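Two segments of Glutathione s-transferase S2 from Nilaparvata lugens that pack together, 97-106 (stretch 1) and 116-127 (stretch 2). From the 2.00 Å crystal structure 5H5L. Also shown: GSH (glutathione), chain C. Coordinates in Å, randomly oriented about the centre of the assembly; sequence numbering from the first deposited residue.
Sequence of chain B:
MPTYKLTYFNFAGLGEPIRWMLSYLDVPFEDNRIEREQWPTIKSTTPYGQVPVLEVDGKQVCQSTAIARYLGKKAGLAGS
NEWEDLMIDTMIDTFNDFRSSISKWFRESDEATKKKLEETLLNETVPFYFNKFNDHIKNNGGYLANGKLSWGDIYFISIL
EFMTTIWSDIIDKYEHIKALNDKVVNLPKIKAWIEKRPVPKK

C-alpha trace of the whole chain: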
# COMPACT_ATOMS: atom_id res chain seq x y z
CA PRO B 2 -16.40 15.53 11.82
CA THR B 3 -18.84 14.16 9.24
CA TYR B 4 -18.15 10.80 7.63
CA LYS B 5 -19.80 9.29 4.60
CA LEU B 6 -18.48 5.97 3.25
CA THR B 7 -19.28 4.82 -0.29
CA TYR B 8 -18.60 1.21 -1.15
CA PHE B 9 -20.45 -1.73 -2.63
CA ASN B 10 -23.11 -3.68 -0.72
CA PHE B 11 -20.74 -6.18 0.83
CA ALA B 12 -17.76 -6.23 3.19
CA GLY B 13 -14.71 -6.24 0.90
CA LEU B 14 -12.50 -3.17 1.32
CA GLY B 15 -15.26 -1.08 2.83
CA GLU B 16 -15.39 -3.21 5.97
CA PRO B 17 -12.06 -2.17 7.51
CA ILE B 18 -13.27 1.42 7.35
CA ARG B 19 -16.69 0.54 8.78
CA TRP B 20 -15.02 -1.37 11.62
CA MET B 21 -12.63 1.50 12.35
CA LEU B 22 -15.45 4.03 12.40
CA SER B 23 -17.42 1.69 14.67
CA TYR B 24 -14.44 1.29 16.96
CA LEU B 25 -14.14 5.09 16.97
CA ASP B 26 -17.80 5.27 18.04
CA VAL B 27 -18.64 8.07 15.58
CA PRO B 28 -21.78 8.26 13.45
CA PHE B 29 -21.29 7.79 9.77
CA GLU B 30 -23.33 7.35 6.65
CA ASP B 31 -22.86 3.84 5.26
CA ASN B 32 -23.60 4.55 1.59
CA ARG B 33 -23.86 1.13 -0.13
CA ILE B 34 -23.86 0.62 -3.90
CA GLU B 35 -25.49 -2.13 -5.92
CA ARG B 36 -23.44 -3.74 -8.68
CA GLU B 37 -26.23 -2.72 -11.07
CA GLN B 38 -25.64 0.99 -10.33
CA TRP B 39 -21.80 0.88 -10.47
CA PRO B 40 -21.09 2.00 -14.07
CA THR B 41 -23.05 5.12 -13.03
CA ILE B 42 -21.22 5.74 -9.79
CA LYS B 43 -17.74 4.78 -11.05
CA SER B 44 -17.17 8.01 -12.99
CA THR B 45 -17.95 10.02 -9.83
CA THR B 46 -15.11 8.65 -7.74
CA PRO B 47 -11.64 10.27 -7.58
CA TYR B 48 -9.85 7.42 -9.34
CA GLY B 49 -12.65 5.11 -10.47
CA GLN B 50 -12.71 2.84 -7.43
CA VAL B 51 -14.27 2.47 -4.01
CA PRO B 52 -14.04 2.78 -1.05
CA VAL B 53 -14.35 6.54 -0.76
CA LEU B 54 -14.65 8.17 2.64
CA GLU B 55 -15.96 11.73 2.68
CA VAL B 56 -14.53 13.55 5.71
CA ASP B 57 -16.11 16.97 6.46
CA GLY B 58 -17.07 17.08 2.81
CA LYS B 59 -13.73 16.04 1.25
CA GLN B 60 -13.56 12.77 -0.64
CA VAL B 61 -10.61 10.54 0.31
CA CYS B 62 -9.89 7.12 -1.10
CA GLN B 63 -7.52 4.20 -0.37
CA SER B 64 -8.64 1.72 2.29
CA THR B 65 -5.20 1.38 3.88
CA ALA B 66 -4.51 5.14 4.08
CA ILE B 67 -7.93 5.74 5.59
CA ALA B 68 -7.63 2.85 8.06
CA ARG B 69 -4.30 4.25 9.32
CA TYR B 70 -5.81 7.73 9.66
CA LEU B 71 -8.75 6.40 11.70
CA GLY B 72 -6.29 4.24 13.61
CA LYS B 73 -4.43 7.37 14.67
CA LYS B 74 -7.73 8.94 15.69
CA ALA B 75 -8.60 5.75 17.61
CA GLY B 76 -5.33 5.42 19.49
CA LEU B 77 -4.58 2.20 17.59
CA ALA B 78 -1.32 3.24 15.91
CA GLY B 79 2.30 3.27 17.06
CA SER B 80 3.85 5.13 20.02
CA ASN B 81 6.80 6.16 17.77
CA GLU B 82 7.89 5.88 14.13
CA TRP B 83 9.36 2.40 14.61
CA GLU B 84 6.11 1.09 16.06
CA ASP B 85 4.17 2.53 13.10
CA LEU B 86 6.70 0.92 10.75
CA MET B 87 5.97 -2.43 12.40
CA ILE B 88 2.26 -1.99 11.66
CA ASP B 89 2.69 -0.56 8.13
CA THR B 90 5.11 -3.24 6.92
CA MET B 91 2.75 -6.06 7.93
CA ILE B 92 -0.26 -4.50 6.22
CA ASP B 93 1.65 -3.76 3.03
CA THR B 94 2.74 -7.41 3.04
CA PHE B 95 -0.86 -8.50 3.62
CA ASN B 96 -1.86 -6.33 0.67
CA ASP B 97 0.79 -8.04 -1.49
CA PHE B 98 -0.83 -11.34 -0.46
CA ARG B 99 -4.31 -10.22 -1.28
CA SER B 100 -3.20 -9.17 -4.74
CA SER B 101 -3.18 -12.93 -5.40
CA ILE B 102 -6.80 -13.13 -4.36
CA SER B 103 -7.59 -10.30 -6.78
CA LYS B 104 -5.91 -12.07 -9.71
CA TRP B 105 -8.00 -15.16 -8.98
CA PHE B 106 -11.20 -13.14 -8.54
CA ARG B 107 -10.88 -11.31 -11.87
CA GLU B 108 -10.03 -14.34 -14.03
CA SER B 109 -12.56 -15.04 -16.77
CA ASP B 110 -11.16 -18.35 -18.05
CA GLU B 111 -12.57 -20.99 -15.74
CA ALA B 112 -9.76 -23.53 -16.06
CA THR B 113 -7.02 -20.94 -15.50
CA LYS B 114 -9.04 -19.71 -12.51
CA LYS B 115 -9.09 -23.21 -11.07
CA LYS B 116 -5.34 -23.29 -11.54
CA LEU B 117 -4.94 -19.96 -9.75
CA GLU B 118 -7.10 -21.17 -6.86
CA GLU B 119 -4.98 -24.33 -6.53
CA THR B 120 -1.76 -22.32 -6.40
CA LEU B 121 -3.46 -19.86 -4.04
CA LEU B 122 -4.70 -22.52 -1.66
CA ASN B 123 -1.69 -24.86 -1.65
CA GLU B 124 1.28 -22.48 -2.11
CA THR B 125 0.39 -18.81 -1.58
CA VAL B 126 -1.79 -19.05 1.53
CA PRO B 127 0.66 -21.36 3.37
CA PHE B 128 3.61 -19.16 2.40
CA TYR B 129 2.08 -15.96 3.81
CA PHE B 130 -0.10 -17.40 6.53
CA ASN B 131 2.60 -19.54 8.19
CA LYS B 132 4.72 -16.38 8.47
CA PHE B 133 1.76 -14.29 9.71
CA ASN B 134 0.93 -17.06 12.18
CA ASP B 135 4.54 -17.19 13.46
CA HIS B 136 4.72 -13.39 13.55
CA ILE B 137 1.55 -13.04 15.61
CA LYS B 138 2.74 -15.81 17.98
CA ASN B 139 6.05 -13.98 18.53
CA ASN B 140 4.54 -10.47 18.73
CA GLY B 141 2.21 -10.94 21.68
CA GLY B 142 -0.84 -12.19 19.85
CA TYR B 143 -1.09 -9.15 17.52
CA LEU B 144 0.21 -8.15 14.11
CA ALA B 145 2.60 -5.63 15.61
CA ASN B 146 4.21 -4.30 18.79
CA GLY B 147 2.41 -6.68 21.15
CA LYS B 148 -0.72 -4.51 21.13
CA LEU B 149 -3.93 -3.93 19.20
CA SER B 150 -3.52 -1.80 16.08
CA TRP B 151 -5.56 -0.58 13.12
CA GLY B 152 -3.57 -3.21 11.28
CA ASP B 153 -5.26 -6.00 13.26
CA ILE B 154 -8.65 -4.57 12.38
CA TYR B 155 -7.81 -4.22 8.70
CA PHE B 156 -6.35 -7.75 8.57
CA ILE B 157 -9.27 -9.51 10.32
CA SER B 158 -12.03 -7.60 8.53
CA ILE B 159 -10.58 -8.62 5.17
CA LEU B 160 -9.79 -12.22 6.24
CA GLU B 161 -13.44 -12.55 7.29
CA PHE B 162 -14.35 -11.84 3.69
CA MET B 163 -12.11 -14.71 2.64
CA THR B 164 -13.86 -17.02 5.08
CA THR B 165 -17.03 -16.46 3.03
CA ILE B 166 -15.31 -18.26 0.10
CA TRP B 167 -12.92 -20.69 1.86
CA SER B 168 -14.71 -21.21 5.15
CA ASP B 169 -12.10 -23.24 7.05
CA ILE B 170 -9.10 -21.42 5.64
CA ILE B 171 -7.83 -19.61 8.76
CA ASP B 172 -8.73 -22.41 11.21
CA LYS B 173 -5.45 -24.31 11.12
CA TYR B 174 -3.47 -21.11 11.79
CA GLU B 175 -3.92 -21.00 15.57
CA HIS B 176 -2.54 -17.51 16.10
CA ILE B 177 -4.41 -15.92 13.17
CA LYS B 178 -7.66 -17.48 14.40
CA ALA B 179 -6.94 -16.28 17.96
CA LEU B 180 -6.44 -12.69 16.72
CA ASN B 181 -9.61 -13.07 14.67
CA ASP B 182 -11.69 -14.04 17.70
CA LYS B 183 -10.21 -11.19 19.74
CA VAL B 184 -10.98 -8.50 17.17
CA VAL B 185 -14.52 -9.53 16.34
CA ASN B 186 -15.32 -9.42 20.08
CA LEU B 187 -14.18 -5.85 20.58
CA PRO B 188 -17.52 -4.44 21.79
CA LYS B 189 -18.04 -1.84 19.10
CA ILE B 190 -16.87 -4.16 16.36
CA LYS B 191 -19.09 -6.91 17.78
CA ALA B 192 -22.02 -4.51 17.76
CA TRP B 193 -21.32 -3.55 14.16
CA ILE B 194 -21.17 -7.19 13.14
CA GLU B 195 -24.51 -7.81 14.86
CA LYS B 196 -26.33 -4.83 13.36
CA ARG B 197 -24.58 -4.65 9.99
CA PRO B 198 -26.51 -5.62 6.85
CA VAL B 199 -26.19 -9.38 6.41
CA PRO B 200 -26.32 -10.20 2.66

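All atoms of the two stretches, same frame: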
# COMPACT_ATOMS: atom_id res chain seq x y z
N ASP B 97 0.13 -7.26 -0.45
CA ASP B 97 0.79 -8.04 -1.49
C ASP B 97 0.14 -9.42 -1.60
O ASP B 97 -0.15 -9.89 -2.70
CB ASP B 97 2.27 -8.22 -1.17
CG ASP B 97 3.10 -7.01 -1.46
OD1 ASP B 97 2.64 -6.11 -2.19
OD2 ASP B 97 4.25 -6.97 -0.95
N PHE B 98 -0.12 -10.06 -0.45
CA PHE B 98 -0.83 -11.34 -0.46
C PHE B 98 -2.16 -11.20 -1.15
O PHE B 98 -2.50 -11.99 -2.05
CB PHE B 98 -1.08 -11.84 0.96
CG PHE B 98 -2.17 -12.88 1.04
CD1 PHE B 98 -1.96 -14.16 0.53
CD2 PHE B 98 -3.40 -12.59 1.58
CE1 PHE B 98 -2.96 -15.13 0.60
CE2 PHE B 98 -4.39 -13.54 1.65
CZ PHE B 98 -4.17 -14.82 1.15
N ARG B 99 -2.95 -10.20 -0.76
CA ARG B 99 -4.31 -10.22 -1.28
C ARG B 99 -4.37 -9.84 -2.74
O ARG B 99 -5.40 -10.10 -3.38
CB ARG B 99 -5.23 -9.38 -0.41
CG ARG B 99 -5.22 -7.95 -0.59
CD ARG B 99 -6.28 -7.34 0.37
NE ARG B 99 -6.03 -5.91 0.58
CZ ARG B 99 -6.23 -4.98 -0.36
NH1 ARG B 99 -6.69 -5.36 -1.55
NH2 ARG B 99 -5.96 -3.70 -0.11
N SER B 100 -3.28 -9.33 -3.30
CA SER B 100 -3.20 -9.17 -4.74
C SER B 100 -3.42 -10.50 -5.45
O SER B 100 -4.03 -10.53 -6.53
CB SER B 100 -1.86 -8.59 -5.13
OG SER B 100 -1.67 -8.76 -6.50
N SER B 101 -2.94 -11.60 -4.85
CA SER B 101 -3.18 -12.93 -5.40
C SER B 101 -4.66 -13.25 -5.42
O SER B 101 -5.17 -13.84 -6.38
CB SER B 101 -2.40 -13.96 -4.58
OG SER B 101 -1.19 -14.25 -5.24
N ILE B 102 -5.36 -12.91 -4.36
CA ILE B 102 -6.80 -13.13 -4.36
C ILE B 102 -7.46 -12.34 -5.47
O ILE B 102 -8.44 -12.80 -6.07
CB ILE B 102 -7.40 -12.81 -2.99
CG1 ILE B 102 -6.73 -13.67 -1.92
CG2 ILE B 102 -8.91 -13.08 -3.00
CD1 ILE B 102 -7.14 -13.29 -0.53
N SER B 103 -6.96 -11.13 -5.75
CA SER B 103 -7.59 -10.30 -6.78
C SER B 103 -7.38 -10.90 -8.16
O SER B 103 -8.32 -10.95 -8.97
CB SER B 103 -7.03 -8.87 -6.72
OG SER B 103 -7.29 -8.26 -5.46
N LYS B 104 -6.17 -11.37 -8.45
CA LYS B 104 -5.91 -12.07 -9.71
C LYS B 104 -6.90 -13.22 -9.91
O LYS B 104 -7.52 -13.35 -10.97
CB LYS B 104 -4.46 -12.58 -9.71
CG LYS B 104 -4.07 -13.61 -10.78
CD LYS B 104 -3.44 -12.98 -12.01
CE LYS B 104 -3.35 -13.98 -13.17
NZ LYS B 104 -2.92 -13.35 -14.43
N TRP B 105 -7.07 -14.05 -8.88
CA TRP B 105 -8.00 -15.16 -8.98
C TRP B 105 -9.43 -14.67 -9.17
O TRP B 105 -10.20 -15.26 -9.94
CB TRP B 105 -7.90 -16.02 -7.73
CG TRP B 105 -9.03 -16.99 -7.61
CD1 TRP B 105 -9.15 -18.20 -8.24
CD2 TRP B 105 -10.21 -16.83 -6.81
NE1 TRP B 105 -10.33 -18.80 -7.89
CE2 TRP B 105 -11.00 -17.98 -7.02
CE3 TRP B 105 -10.68 -15.83 -5.96
CZ2 TRP B 105 -12.23 -18.16 -6.40
CZ3 TRP B 105 -11.90 -16.01 -5.34
CH2 TRP B 105 -12.66 -17.16 -5.56
N PHE B 106 -9.81 -13.58 -8.49
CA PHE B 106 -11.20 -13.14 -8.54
C PHE B 106 -11.56 -12.61 -9.92
O PHE B 106 -12.70 -12.76 -10.37
CB PHE B 106 -11.48 -12.06 -7.48
CG PHE B 106 -12.85 -12.14 -6.88
CD1 PHE B 106 -13.04 -12.65 -5.61
CD2 PHE B 106 -13.97 -11.73 -7.60
CE1 PHE B 106 -14.30 -12.74 -5.06
CE2 PHE B 106 -15.24 -11.82 -7.06
CZ PHE B 106 -15.41 -12.33 -5.78
N LYS B 116 -6.76 -23.14 -11.78
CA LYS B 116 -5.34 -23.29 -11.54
C LYS B 116 -4.84 -22.22 -10.57
O LYS B 116 -4.01 -22.51 -9.71
CB LYS B 116 -4.56 -23.24 -12.85
CG LYS B 116 -4.71 -24.51 -13.71
CD LYS B 116 -3.92 -24.42 -15.04
CE LYS B 116 -4.84 -24.47 -16.28
NZ LYS B 116 -4.35 -23.61 -17.42
N LEU B 117 -5.33 -21.00 -10.70
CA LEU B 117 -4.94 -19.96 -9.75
C LEU B 117 -5.36 -20.33 -8.34
O LEU B 117 -4.57 -20.25 -7.40
CB LEU B 117 -5.54 -18.62 -10.15
CG LEU B 117 -4.99 -18.06 -11.47
CD1 LEU B 117 -5.83 -16.88 -11.93
CD2 LEU B 117 -3.55 -17.68 -11.33
N GLU B 118 -6.61 -20.79 -8.18
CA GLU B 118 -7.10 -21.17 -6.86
C GLU B 118 -6.26 -22.28 -6.24
O GLU B 118 -6.01 -22.27 -5.03
CB GLU B 118 -8.56 -21.59 -6.95
CG GLU B 118 -9.14 -22.06 -5.62
CD GLU B 118 -10.51 -22.70 -5.76
OE1 GLU B 118 -10.79 -23.32 -6.81
OE2 GLU B 118 -11.30 -22.60 -4.80
N GLU B 119 -5.84 -23.27 -7.05
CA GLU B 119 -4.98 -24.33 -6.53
C GLU B 119 -3.66 -23.76 -6.03
O GLU B 119 -3.20 -24.09 -4.93
CB GLU B 119 -4.71 -25.36 -7.63
CG GLU B 119 -3.55 -26.34 -7.32
CD GLU B 119 -2.19 -25.90 -7.90
OE1 GLU B 119 -2.16 -25.26 -8.98
OE2 GLU B 119 -1.14 -26.23 -7.28
N THR B 120 -3.00 -22.95 -6.85
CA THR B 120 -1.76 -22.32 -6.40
C THR B 120 -2.01 -21.48 -5.16
O THR B 120 -1.26 -21.56 -4.17
CB THR B 120 -1.17 -21.48 -7.53
OG1 THR B 120 -0.91 -22.33 -8.66
CG2 THR B 120 0.13 -20.78 -7.10
N LEU B 121 -3.08 -20.68 -5.18
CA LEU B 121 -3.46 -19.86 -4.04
C LEU B 121 -3.63 -20.70 -2.79
O LEU B 121 -3.02 -20.43 -1.74
CB LEU B 121 -4.75 -19.12 -4.39
CG LEU B 121 -5.40 -18.27 -3.31
CD1 LEU B 121 -4.40 -17.18 -2.81
CD2 LEU B 121 -6.65 -17.67 -3.95
N LEU B 122 -4.41 -21.77 -2.87
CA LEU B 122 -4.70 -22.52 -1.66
C LEU B 122 -3.52 -23.37 -1.19
O LEU B 122 -3.30 -23.50 0.01
CB LEU B 122 -5.94 -23.38 -1.87
CG LEU B 122 -7.26 -22.64 -1.97
CD1 LEU B 122 -8.38 -23.58 -2.42
CD2 LEU B 122 -7.57 -22.04 -0.61
N ASN B 123 -2.73 -23.94 -2.09
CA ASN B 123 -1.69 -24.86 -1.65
C ASN B 123 -0.27 -24.29 -1.64
O ASN B 123 0.61 -24.90 -1.05
CB ASN B 123 -1.73 -26.14 -2.49
CG ASN B 123 -3.15 -26.73 -2.61
OD1 ASN B 123 -4.04 -26.41 -1.82
ND2 ASN B 123 -3.34 -27.62 -3.57
N GLU B 124 -0.02 -23.12 -2.24
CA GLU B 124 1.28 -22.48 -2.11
C GLU B 124 1.21 -21.09 -1.49
O GLU B 124 1.89 -20.83 -0.48
CB GLU B 124 1.95 -22.46 -3.49
CG GLU B 124 2.60 -23.84 -3.83
CD GLU B 124 2.02 -24.50 -5.07
OE1 GLU B 124 1.68 -23.77 -6.03
OE2 GLU B 124 1.91 -25.75 -5.09
N THR B 125 0.36 -20.20 -2.01
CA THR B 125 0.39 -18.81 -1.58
C THR B 125 -0.10 -18.63 -0.15
O THR B 125 0.55 -17.94 0.65
CB THR B 125 -0.44 -17.96 -2.52
OG1 THR B 125 0.01 -18.20 -3.85
CG2 THR B 125 -0.27 -16.47 -2.21
N VAL B 126 -1.29 -19.14 0.17
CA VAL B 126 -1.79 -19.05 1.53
C VAL B 126 -0.82 -19.65 2.54
O VAL B 126 -0.48 -18.96 3.52
CB VAL B 126 -3.20 -19.68 1.61
CG1 VAL B 126 -3.65 -19.80 3.04
CG2 VAL B 126 -4.18 -18.88 0.80
N PRO B 127 -0.33 -20.89 2.39
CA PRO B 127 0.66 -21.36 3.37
C PRO B 127 1.89 -20.46 3.47
O PRO B 127 2.40 -20.21 4.58
CB PRO B 127 1.03 -22.76 2.85
CG PRO B 127 -0.10 -23.18 2.01
CD PRO B 127 -0.67 -21.93 1.40
N1 GSH C . 4.98 -4.25 -2.04
CA1 GSH C . 6.39 -4.54 -2.19
C1 GSH C . 7.23 -3.29 -1.97
O11 GSH C . 8.41 -3.33 -1.51
O12 GSH C . 6.69 -2.20 -2.32
CB1 GSH C . 6.65 -4.97 -3.66
CG1 GSH C . 8.05 -5.56 -3.71
CD1 GSH C . 8.28 -6.21 -5.10
OE1 GSH C . 7.42 -6.33 -5.89
N2 GSH C . 9.65 -6.63 -5.32
CA2 GSH C . 10.09 -7.23 -6.56
C2 GSH C . 10.87 -8.52 -6.27
O2 GSH C . 11.45 -8.68 -5.25
CB2 GSH C . 11.12 -6.30 -7.17
SG2 GSH C . 10.52 -4.61 -7.46
N3 GSH C . 10.92 -9.49 -7.34
CA3 GSH C . 11.70 -10.71 -7.21
C3 GSH C . 10.81 -11.88 -6.85
O31 GSH C . 11.35 -13.01 -6.83
O32 GSH C . 9.59 -11.70 -6.58
O HOH W 1 -1.21 -17.03 -5.65
O HOH W 2 -11.69 -21.23 -8.36

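The two helices run nearly antiparallel, at 159° with axes 9.4 Å apart at closest approach, and no direct hydrogen bond joins them: apolar packing and two water bridges make the contact.

The packing rule is a knob in a hole. Leu-121 points toward stretch 1 and sits among Phe-98, Ser-101, Ile-102 and Trp-105, a diamond of i, i+3, i+4 and i+7 positions. Its CD1 lies 4.2 Å from Phe-98 CE1 and 4.3 Å from Ile-102 CG1, while its CD2 reaches Trp-105 CB at 4.3 Å. Beside the knob, Ser-101 CB lies 4.2 Å from Leu-121 CD1, and the CA atoms of the two residues are 7.1 Å apart.

Aromatic rings flank this knob. Phe-98 starts sideways, but with chi1 in t the end of its side chain comes nearer, its edge meeting Thr-125 CG2 (4.0 Å from CD1) and Val-126 CG2 (3.9 Å from CE1). Toward the other end, Trp-105 presents its ring edge to Leu-117, CD1 to CB 4.1 Å, where the CA atoms of the two residues approach to 5.7 Å.

Polar groups pair through water. Ser-101 OG and Thr-125 OG1 share one water, at 2.8 and 2.5 Å. A second accepts from Trp-105 NE1 at 2.8 Å and donates weakly to Glu-118 OE1, also at 2.8 Å, so the indole N-H is satisfied by water, without a direct hydrogen bond to the other helix.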